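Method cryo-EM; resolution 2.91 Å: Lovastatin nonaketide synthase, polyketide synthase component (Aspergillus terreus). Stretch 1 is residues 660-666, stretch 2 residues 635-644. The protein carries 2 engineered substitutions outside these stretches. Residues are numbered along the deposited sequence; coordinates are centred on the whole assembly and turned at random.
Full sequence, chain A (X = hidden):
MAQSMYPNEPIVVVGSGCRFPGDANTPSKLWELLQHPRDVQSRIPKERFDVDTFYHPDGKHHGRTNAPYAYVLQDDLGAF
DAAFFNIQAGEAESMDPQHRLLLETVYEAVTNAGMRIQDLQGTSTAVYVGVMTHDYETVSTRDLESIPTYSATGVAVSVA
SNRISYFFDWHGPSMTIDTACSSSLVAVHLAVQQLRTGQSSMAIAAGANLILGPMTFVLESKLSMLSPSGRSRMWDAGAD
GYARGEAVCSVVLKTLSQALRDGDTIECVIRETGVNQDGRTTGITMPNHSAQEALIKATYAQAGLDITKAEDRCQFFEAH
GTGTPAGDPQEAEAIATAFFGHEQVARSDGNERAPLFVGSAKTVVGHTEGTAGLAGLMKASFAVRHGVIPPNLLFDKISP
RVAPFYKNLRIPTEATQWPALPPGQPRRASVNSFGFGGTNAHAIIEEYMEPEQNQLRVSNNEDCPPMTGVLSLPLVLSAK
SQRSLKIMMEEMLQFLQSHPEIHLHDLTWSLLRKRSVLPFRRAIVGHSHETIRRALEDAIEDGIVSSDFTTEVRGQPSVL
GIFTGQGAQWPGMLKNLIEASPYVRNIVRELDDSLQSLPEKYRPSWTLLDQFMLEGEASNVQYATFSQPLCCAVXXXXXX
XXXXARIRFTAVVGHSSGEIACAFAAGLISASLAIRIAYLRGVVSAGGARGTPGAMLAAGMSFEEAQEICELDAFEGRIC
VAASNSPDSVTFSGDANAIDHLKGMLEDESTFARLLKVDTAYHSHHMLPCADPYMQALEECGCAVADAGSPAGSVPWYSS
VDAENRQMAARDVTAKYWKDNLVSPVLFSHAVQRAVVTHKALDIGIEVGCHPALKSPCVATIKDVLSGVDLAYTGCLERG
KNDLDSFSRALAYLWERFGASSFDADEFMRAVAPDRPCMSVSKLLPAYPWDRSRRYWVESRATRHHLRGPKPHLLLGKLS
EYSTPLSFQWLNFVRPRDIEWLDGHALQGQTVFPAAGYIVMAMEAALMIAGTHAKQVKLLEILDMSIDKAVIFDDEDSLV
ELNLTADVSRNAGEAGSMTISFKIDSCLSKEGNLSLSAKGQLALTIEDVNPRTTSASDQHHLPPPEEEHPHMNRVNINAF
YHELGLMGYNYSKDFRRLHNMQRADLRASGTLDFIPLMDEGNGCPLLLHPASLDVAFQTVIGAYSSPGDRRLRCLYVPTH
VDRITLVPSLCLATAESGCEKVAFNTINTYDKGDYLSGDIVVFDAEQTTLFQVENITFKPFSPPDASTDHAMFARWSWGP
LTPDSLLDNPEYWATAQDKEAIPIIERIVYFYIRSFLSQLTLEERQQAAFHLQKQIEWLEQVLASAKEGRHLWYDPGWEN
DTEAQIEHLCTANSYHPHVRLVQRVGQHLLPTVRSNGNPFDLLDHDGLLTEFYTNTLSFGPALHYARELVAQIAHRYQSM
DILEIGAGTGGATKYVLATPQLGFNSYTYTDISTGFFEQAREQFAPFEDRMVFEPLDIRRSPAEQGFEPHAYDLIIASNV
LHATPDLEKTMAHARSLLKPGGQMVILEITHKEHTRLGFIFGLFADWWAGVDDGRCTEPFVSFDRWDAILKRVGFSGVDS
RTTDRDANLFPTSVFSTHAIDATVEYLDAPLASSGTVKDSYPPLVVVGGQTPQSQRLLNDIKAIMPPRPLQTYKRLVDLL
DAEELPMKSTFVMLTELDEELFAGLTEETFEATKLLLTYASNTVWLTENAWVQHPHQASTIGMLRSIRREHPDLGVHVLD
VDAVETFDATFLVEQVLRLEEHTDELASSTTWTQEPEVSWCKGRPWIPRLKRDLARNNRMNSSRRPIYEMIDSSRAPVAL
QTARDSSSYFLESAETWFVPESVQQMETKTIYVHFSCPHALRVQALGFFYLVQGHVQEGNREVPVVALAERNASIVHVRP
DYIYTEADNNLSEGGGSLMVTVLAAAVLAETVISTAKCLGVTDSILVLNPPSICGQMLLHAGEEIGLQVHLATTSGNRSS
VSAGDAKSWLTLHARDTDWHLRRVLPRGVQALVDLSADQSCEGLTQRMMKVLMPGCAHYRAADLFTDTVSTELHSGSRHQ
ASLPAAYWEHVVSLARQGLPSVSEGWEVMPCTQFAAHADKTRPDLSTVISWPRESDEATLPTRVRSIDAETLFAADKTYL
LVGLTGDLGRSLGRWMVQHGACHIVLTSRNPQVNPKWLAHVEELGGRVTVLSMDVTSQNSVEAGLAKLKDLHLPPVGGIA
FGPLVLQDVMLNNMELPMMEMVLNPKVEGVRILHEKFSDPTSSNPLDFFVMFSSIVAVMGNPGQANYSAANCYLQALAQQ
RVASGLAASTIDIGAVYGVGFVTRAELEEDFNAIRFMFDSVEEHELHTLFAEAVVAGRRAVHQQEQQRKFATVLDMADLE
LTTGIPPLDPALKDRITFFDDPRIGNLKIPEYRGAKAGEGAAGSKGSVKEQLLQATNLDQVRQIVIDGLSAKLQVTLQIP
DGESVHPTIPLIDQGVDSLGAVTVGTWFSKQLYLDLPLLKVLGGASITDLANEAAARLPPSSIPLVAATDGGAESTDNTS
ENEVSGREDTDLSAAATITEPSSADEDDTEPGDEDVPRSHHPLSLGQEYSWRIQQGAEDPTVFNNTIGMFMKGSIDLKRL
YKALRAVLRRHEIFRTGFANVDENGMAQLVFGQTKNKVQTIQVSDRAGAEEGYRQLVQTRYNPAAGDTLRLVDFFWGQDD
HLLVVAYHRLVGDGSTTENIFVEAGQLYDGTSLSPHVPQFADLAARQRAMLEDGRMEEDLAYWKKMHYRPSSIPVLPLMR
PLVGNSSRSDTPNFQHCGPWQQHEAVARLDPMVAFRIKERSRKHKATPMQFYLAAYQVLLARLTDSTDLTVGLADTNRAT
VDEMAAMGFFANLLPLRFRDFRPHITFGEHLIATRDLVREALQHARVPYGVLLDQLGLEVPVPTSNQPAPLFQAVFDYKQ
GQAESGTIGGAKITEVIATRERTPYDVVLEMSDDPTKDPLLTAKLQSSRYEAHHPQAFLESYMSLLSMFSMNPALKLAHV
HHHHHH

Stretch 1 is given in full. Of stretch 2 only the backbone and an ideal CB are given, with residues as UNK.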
# COMPACT_ATOMS: atom_id res chain seq x y z
N ILE A 660 -32.56 -78.51 28.28
CA ILE A 660 -31.47 -79.21 28.96
C ILE A 660 -30.20 -78.38 28.92
O ILE A 660 -29.58 -78.09 29.95
CB ILE A 660 -31.25 -80.60 28.33
CG1 ILE A 660 -32.52 -81.45 28.45
CG2 ILE A 660 -30.08 -81.30 29.00
CD1 ILE A 660 -32.48 -82.74 27.64
N ALA A 661 -29.82 -77.93 27.72
CA ALA A 661 -28.63 -77.09 27.61
C ALA A 661 -28.79 -75.82 28.43
O ALA A 661 -27.85 -75.40 29.12
CB ALA A 661 -28.37 -76.74 26.14
N CYS A 662 -29.98 -75.22 28.40
CA CYS A 662 -30.20 -74.02 29.20
C CYS A 662 -29.97 -74.29 30.68
O CYS A 662 -29.47 -73.43 31.41
CB CYS A 662 -31.62 -73.49 28.97
SG CYS A 662 -31.95 -71.89 29.74
N ALA A 663 -30.30 -75.50 31.13
CA ALA A 663 -30.06 -75.85 32.53
C ALA A 663 -28.58 -75.72 32.86
O ALA A 663 -28.21 -75.26 33.95
CB ALA A 663 -30.56 -77.26 32.82
N PHE A 664 -27.71 -76.13 31.94
CA PHE A 664 -26.28 -75.93 32.14
C PHE A 664 -25.92 -74.45 32.12
O PHE A 664 -25.07 -74.00 32.89
CB PHE A 664 -25.48 -76.69 31.08
CG PHE A 664 -24.09 -76.17 30.87
CD1 PHE A 664 -23.19 -76.10 31.92
CD2 PHE A 664 -23.68 -75.75 29.61
CE1 PHE A 664 -21.92 -75.61 31.73
CE2 PHE A 664 -22.40 -75.27 29.41
CZ PHE A 664 -21.52 -75.20 30.47
N ALA A 665 -26.57 -73.68 31.25
CA ALA A 665 -26.27 -72.26 31.15
C ALA A 665 -26.62 -71.50 32.42
O ALA A 665 -26.10 -70.39 32.63
CB ALA A 665 -27.02 -71.64 29.96
N ALA A 666 -27.47 -72.06 33.27
CA ALA A 666 -27.82 -71.41 34.53
C ALA A 666 -26.65 -71.32 35.49
O ALA A 666 -26.75 -70.58 36.48
CB ALA A 666 -28.98 -72.15 35.19
N UNK A 635 -25.76 -76.64 21.65
CA UNK A 635 -25.99 -75.50 22.53
C UNK A 635 -24.97 -75.45 23.66
O UNK A 635 -24.53 -74.37 24.06
CB UNK A 635 -27.41 -75.55 23.11
N UNK A 636 -24.56 -76.62 24.17
CA UNK A 636 -23.55 -76.65 25.23
C UNK A 636 -22.23 -76.10 24.71
O UNK A 636 -21.58 -75.28 25.37
CB UNK A 636 -23.36 -78.07 25.76
N UNK A 637 -21.81 -76.54 23.52
CA UNK A 637 -20.56 -76.06 22.95
C UNK A 637 -20.64 -74.56 22.70
O UNK A 637 -19.70 -73.81 23.00
CB UNK A 637 -20.24 -76.80 21.65
N UNK A 638 -21.76 -74.10 22.14
CA UNK A 638 -21.89 -72.68 21.84
C UNK A 638 -21.88 -71.82 23.10
O UNK A 638 -21.22 -70.78 23.14
CB UNK A 638 -23.18 -72.43 21.05
N UNK A 639 -22.59 -72.25 24.15
CA UNK A 639 -22.61 -71.47 25.38
C UNK A 639 -21.25 -71.51 26.06
O UNK A 639 -20.82 -70.51 26.66
CB UNK A 639 -23.69 -71.99 26.33
N UNK A 640 -20.55 -72.64 26.00
CA UNK A 640 -19.20 -72.69 26.55
C UNK A 640 -18.28 -71.74 25.81
O UNK A 640 -17.45 -71.06 26.43
CB UNK A 640 -18.65 -74.11 26.49
N UNK A 641 -18.39 -71.68 24.48
CA UNK A 641 -17.59 -70.73 23.72
C UNK A 641 -17.93 -69.30 24.10
O UNK A 641 -17.03 -68.46 24.26
CB UNK A 641 -17.80 -70.94 22.22
N UNK A 642 -19.22 -68.99 24.25
CA UNK A 642 -19.63 -67.64 24.61
C UNK A 642 -19.09 -67.26 25.98
O UNK A 642 -18.62 -66.13 26.18
CB UNK A 642 -21.16 -67.52 24.59
N UNK A 643 -19.16 -68.18 26.95
CA UNK A 643 -18.60 -67.91 28.27
C UNK A 643 -17.09 -67.77 28.21
O UNK A 643 -16.51 -66.98 28.97
CB UNK A 643 -18.98 -69.02 29.25
N UNK A 644 -16.43 -68.52 27.32
CA UNK A 644 -15.00 -68.34 27.12
C UNK A 644 -14.69 -66.92 26.68
O UNK A 644 -13.63 -66.38 27.02
CB UNK A 644 -14.47 -69.34 26.09

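Stretch 2 is helical throughout, with i to i-4 backbone hydrogen bonds running along it, and its axis runs at 24° to the helix of stretch 1, both in the same N-to-C sense. The axes approach to 9.4 Å. Stretch 1 offers the methyls of Ala661 and Ala665 and the ring of Phe664 between them in sequence, so positions facing it should recur every three to four residues.

Position 635 points its CA-to-CB bond toward stretch 1, and its ideal CB lies a tight 3.4 Å from Ala661 CB. Little can grow straight ahead; alanine would suit, as would a longer unbranched chain able to turn aside. The residue is Gln635, with chi1 m and chi2 t. Its CB keeps the 3.4 Å contact with Ala661 CB, while NE2 is hydrogen-bonded elsewhere in the structure.

Position 636 points sideways, its ideal CB 4.5 Å from Phe664 CD2 and 5.2 Å from Ala661 CB. Both neighbours are apolar, which favours an aliphatic chain such as valine, leucine, isoleucine or methionine. Ile636 fits: CG1 lies 4.2 Å from Ala661 CB, and CG2 4.1 Å from Phe664 CE2.

Position 637 points away and 638 is out of reach; stretch 1 decides nothing at either. They are Val637 and Leu638.

Position 639 points toward stretch 1, between Phe664 CE2 (4.7 Å from the ideal CB) and Ala665 CB (4.9 Å). These gaps suit a compact apolar group, and a branched one could meet both neighbours. Val639, with chi1 p, does so: CG1 approaches Phe664 CE2 to 3.4 Å, oblique to the ring, and CG2 lies 4.0 Å from Ala665 CB.

Position 640 points sideways, its ideal CB 4.9 Å from Phe664 CE2. A chain with an aliphatic stem could lie beside the ring, whether its end is apolar or charged. In Arg640 the stem does this, CG lying 3.7 Å from Phe664 CE2 at the ring edge, near its plane, while the guanidinium group extends beyond the ring.

Positions 641 and 642 are out of reach and unconstrained by stretch 1; they are Leu641 and Leu642.

Position 643 points toward stretch 1, but no atom there lies within 5.5 Å of its ideal CB. The space admits a long chain, and several kinds would do. Glu643 extends (chi1 m, chi2 t) until OE2 is 4.4 Å from Ala665 O. Both atoms are oxygens, and no hydrogen bond joins them.

Position 644, also out of reach, is Ala644. Packing, without any hydrogen bond across the stretches, buries 334 Å² in total.

Stretch 2, residues 635-644: QIVLVRLLEA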
# COMPACT_ATOMS: atom_id res chain seq x y z
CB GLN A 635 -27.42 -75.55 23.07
CG GLN A 635 -28.47 -75.40 21.98
CD GLN A 635 -29.88 -75.59 22.48
OE1 GLN A 635 -30.56 -74.63 22.83
NE2 GLN A 635 -30.34 -76.84 22.52
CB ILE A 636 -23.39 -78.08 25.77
CG1 ILE A 636 -24.62 -78.48 26.59
CG2 ILE A 636 -22.13 -78.19 26.61
CD1 ILE A 636 -24.72 -79.96 26.87
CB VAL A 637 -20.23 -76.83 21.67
CG1 VAL A 637 -19.08 -76.16 20.92
CG2 VAL A 637 -19.88 -78.27 21.99
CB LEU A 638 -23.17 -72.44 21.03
CG LEU A 638 -23.14 -73.04 19.63
CD1 LEU A 638 -24.53 -73.15 19.04
CD2 LEU A 638 -22.24 -72.22 18.71
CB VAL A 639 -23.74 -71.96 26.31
CG1 VAL A 639 -23.45 -73.35 26.83
CG2 VAL A 639 -23.95 -70.98 27.46
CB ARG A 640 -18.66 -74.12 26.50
CG ARG A 640 -19.23 -75.03 27.57
CD ARG A 640 -18.39 -76.29 27.74
NE ARG A 640 -17.05 -75.99 28.23
CZ ARG A 640 -16.14 -76.90 28.55
NH1 ARG A 640 -16.40 -78.20 28.46
NH2 ARG A 640 -14.94 -76.50 28.98
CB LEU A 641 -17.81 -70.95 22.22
CG LEU A 641 -17.26 -72.25 21.63
CD1 LEU A 641 -17.79 -72.45 20.22
CD2 LEU A 641 -15.74 -72.23 21.63
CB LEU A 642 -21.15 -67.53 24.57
CG LEU A 642 -21.76 -67.70 23.17
CD1 LEU A 642 -23.26 -67.95 23.26
CD2 LEU A 642 -21.48 -66.48 22.31
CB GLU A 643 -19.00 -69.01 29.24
CG GLU A 643 -20.49 -69.04 29.56
CD GLU A 643 -20.85 -70.12 30.56
OE1 GLU A 643 -19.96 -70.90 30.95
OE2 GLU A 643 -22.03 -70.19 30.96
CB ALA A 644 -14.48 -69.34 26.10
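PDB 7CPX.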